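Serine proteinase inhibitor 1 (Myxoma virus, PDB 6BJ5) inhibits serine endopeptidases as a poxviral member of the serpin family and is important for the virulence of the virus. Local coordinates at residues Val177-Lys182 with Gln245-Lys250. Sequence-based numbering, arbitrary orientation.
Sequences VRMMNK and QVVMPK
M180 reaches across an antiparallel pair of strands to M248 and K250. Its CB sits 3.2 Å from the M248 carbonyl O. CG comes next, close to the same oxygen and to CG of K250; chi1 of -51° sets it anti to the carbonyl carbon. SD stays against K250, 3.7 Å from that residue's CG, with the two side chains crossing at about a right angle. A bend at chi3 (-66°) then carries CE to CG of M248, also 3.7 Å away, and these two methionines lie side by side.

Underneath runs the backbone ladder. M180 and M248 form a hydrogen-bonded pair, M180 N donating to M248 O over 2.7 Å while M248 N bonds back to M180 O. K182 and V246 repeat the pattern, and K250 N closes the far end on R178 O. Between them, CA-H groups of V247 and N181 approach the opposite carbonyls, V247 CA lying 3.2 Å from M180 O.

On the other face, V177 CG2 rests on P249 CB at 3.9 Å. The modelled contact between M179 and V247 is too close to trust. Farther along, Q245 NE2 donates to N181 OD1 over 3.1 Å in a fairly straight bond (164°), OD1 lying close to the plane of the Q245 amide.

Segment 177-182 belongs to s3C and 245-250 to s2C of serpin sheet C. Strand 164-170 flanks 177-182, where D165 pairs with R178; a strand of the other Serine proteinase inhibitor 1 chain runs parallel to Q245-V247. K182 turns its ammonium to D184 and the carbonyl of H156. Chemically, then, backbone bonds fix the register, methionine and aliphatic lysine carbons pack one face, and a hydrogen bond between two uncharged side-chain amides joins the strands on the N181 face.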
loop_
_atom_site.group_PDB
_atom_site.type_symbol
_atom_site.label_atom_id
_atom_site.label_comp_id
_atom_site.label_asym_id
_atom_site.label_seq_id
_atom_site.Cartn_x
_atom_site.Cartn_y
_atom_site.Cartn_z
ATOM N N VAL A 177 -17.765 -14.937 9.338
ATOM C CA VAL A 177 -17.507 -13.597 8.858
ATOM C C VAL A 177 -18.836 -13.017 8.418
ATOM O O VAL A 177 -19.814 -13.723 8.156
ATOM C CB VAL A 177 -16.487 -13.532 7.711
ATOM C CG1 VAL A 177 -15.181 -14.216 8.112
ATOM C CG2 VAL A 177 -17.074 -14.115 6.485
ATOM N N ARG A 178 -18.838 -11.704 8.344
ATOM C CA ARG A 178 -19.951 -10.899 7.895
ATOM C C ARG A 178 -19.862 -10.855 6.374
ATOM O O ARG A 178 -19.068 -10.098 5.808
ATOM C CB ARG A 178 -19.762 -9.526 8.520
ATOM C CG ARG A 178 -20.927 -8.704 8.765
ATOM C CD ARG A 178 -21.784 -9.226 9.855
ATOM N NE ARG A 178 -23.098 -8.734 9.512
ATOM C CZ ARG A 178 -24.153 -9.506 9.348
ATOM N NH1 ARG A 178 -24.043 -10.820 9.539
ATOM N NH2 ARG A 178 -25.302 -8.953 8.993
ATOM N N MET A 179 -20.636 -11.706 5.715
ATOM C CA MET A 179 -20.549 -11.796 4.268
ATOM C C MET A 179 -21.593 -11.050 3.459
ATOM O O MET A 179 -22.799 -11.223 3.637
ATOM C CB MET A 179 -20.530 -13.268 3.837
ATOM C CG MET A 179 -20.441 -13.474 2.334
ATOM S SD MET A 179 -20.418 -15.216 1.870
ATOM C CE MET A 179 -18.943 -15.775 2.718
ATOM N N MET A 180 -21.087 -10.224 2.553
ATOM C CA MET A 180 -21.915 -9.459 1.636
ATOM C C MET A 180 -22.292 -10.310 0.426
ATOM O O MET A 180 -21.628 -11.300 0.101
ATOM C CB MET A 180 -21.168 -8.197 1.195
ATOM C CG MET A 180 -20.622 -7.381 2.346
ATOM S SD MET A 180 -19.860 -5.848 1.772
ATOM C CE MET A 180 -18.422 -6.409 0.829
ATOM N N ASN A 181 -23.388 -9.927 -0.236
ATOM C CA ASN A 181 -23.923 -10.746 -1.317
ATOM C C ASN A 181 -24.697 -9.858 -2.280
ATOM O O ASN A 181 -25.577 -9.101 -1.853
ATOM C CB ASN A 181 -24.831 -11.846 -0.759
ATOM C CG ASN A 181 -25.401 -12.766 -1.842
ATOM O OD1 ASN A 181 -25.134 -12.613 -3.035
ATOM N ND2 ASN A 181 -26.206 -13.726 -1.412
ATOM N N LYS A 182 -24.357 -9.933 -3.567
ATOM C CA LYS A 182 -25.091 -9.162 -4.570
ATOM C C LYS A 182 -25.002 -9.829 -5.942
ATOM O O LYS A 182 -24.134 -10.680 -6.205
ATOM C CB LYS A 182 -24.579 -7.718 -4.668
ATOM C CG LYS A 182 -23.343 -7.566 -5.600
ATOM C CD LYS A 182 -22.901 -6.119 -5.674
ATOM C CE LYS A 182 -21.468 -5.983 -6.108
ATOM N NZ LYS A 182 -21.277 -4.646 -6.754
ATOM N N GLN A 245 -22.747 -13.293 -9.386
ATOM C CA GLN A 245 -23.049 -13.255 -7.967
ATOM C C GLN A 245 -21.715 -13.119 -7.239
ATOM O O GLN A 245 -20.830 -13.976 -7.381
ATOM C CB GLN A 245 -23.803 -14.506 -7.501
ATOM C CG GLN A 245 -24.441 -14.297 -6.114
ATOM C CD GLN A 245 -24.987 -15.564 -5.463
ATOM O OE1 GLN A 245 -24.889 -16.655 -6.016
ATOM N NE2 GLN A 245 -25.548 -15.417 -4.263
ATOM N N VAL A 246 -21.573 -12.040 -6.474
ATOM C CA VAL A 246 -20.387 -11.777 -5.667
ATOM C C VAL A 246 -20.760 -11.980 -4.207
ATOM O O VAL A 246 -21.680 -11.328 -3.700
ATOM C CB VAL A 246 -19.855 -10.360 -5.919
ATOM C CG1 VAL A 246 -18.638 -10.068 -5.079
ATOM C CG2 VAL A 246 -19.569 -10.185 -7.386
ATOM N N VAL A 247 -20.089 -12.917 -3.551
ATOM C CA VAL A 247 -20.273 -13.192 -2.133
ATOM C C VAL A 247 -18.914 -12.950 -1.472
ATOM O O VAL A 247 -17.990 -13.761 -1.612
ATOM C CB VAL A 247 -20.773 -14.618 -1.896
ATOM C CG1 VAL A 247 -20.928 -14.902 -0.403
ATOM C CG2 VAL A 247 -22.068 -14.871 -2.670
ATOM N N MET A 248 -18.751 -11.825 -0.791
ATOM C CA MET A 248 -17.446 -11.535 -0.225
ATOM C C MET A 248 -17.619 -10.890 1.128
ATOM O O MET A 248 -18.637 -10.224 1.387
ATOM C CB MET A 248 -16.628 -10.631 -1.163
ATOM C CG MET A 248 -17.053 -9.191 -1.142
ATOM S SD MET A 248 -15.991 -8.156 -2.163
ATOM C CE MET A 248 -14.398 -8.371 -1.400
ATOM N N PRO A 249 -16.665 -11.071 2.041
ATOM C CA PRO A 249 -16.793 -10.538 3.394
ATOM C C PRO A 249 -16.562 -9.043 3.455
ATOM O O PRO A 249 -15.754 -8.490 2.711
ATOM C CB PRO A 249 -15.669 -11.231 4.182
ATOM C CG PRO A 249 -14.985 -12.169 3.207
ATOM C CD PRO A 249 -15.350 -11.701 1.835
ATOM N N LYS A 250 -17.274 -8.393 4.366
ATOM C CA LYS A 250 -16.772 -7.148 4.912
ATOM C C LYS A 250 -15.428 -7.415 5.575
ATOM O O LYS A 250 -15.195 -8.492 6.143
ATOM C CB LYS A 250 -17.734 -6.578 5.960
ATOM C CG LYS A 250 -19.046 -6.172 5.413
ATOM C CD LYS A 250 -19.995 -5.802 6.529
ATOM C CE LYS A 250 -19.546 -4.536 7.179
ATOM N NZ LYS A 250 -20.602 -3.994 8.055
#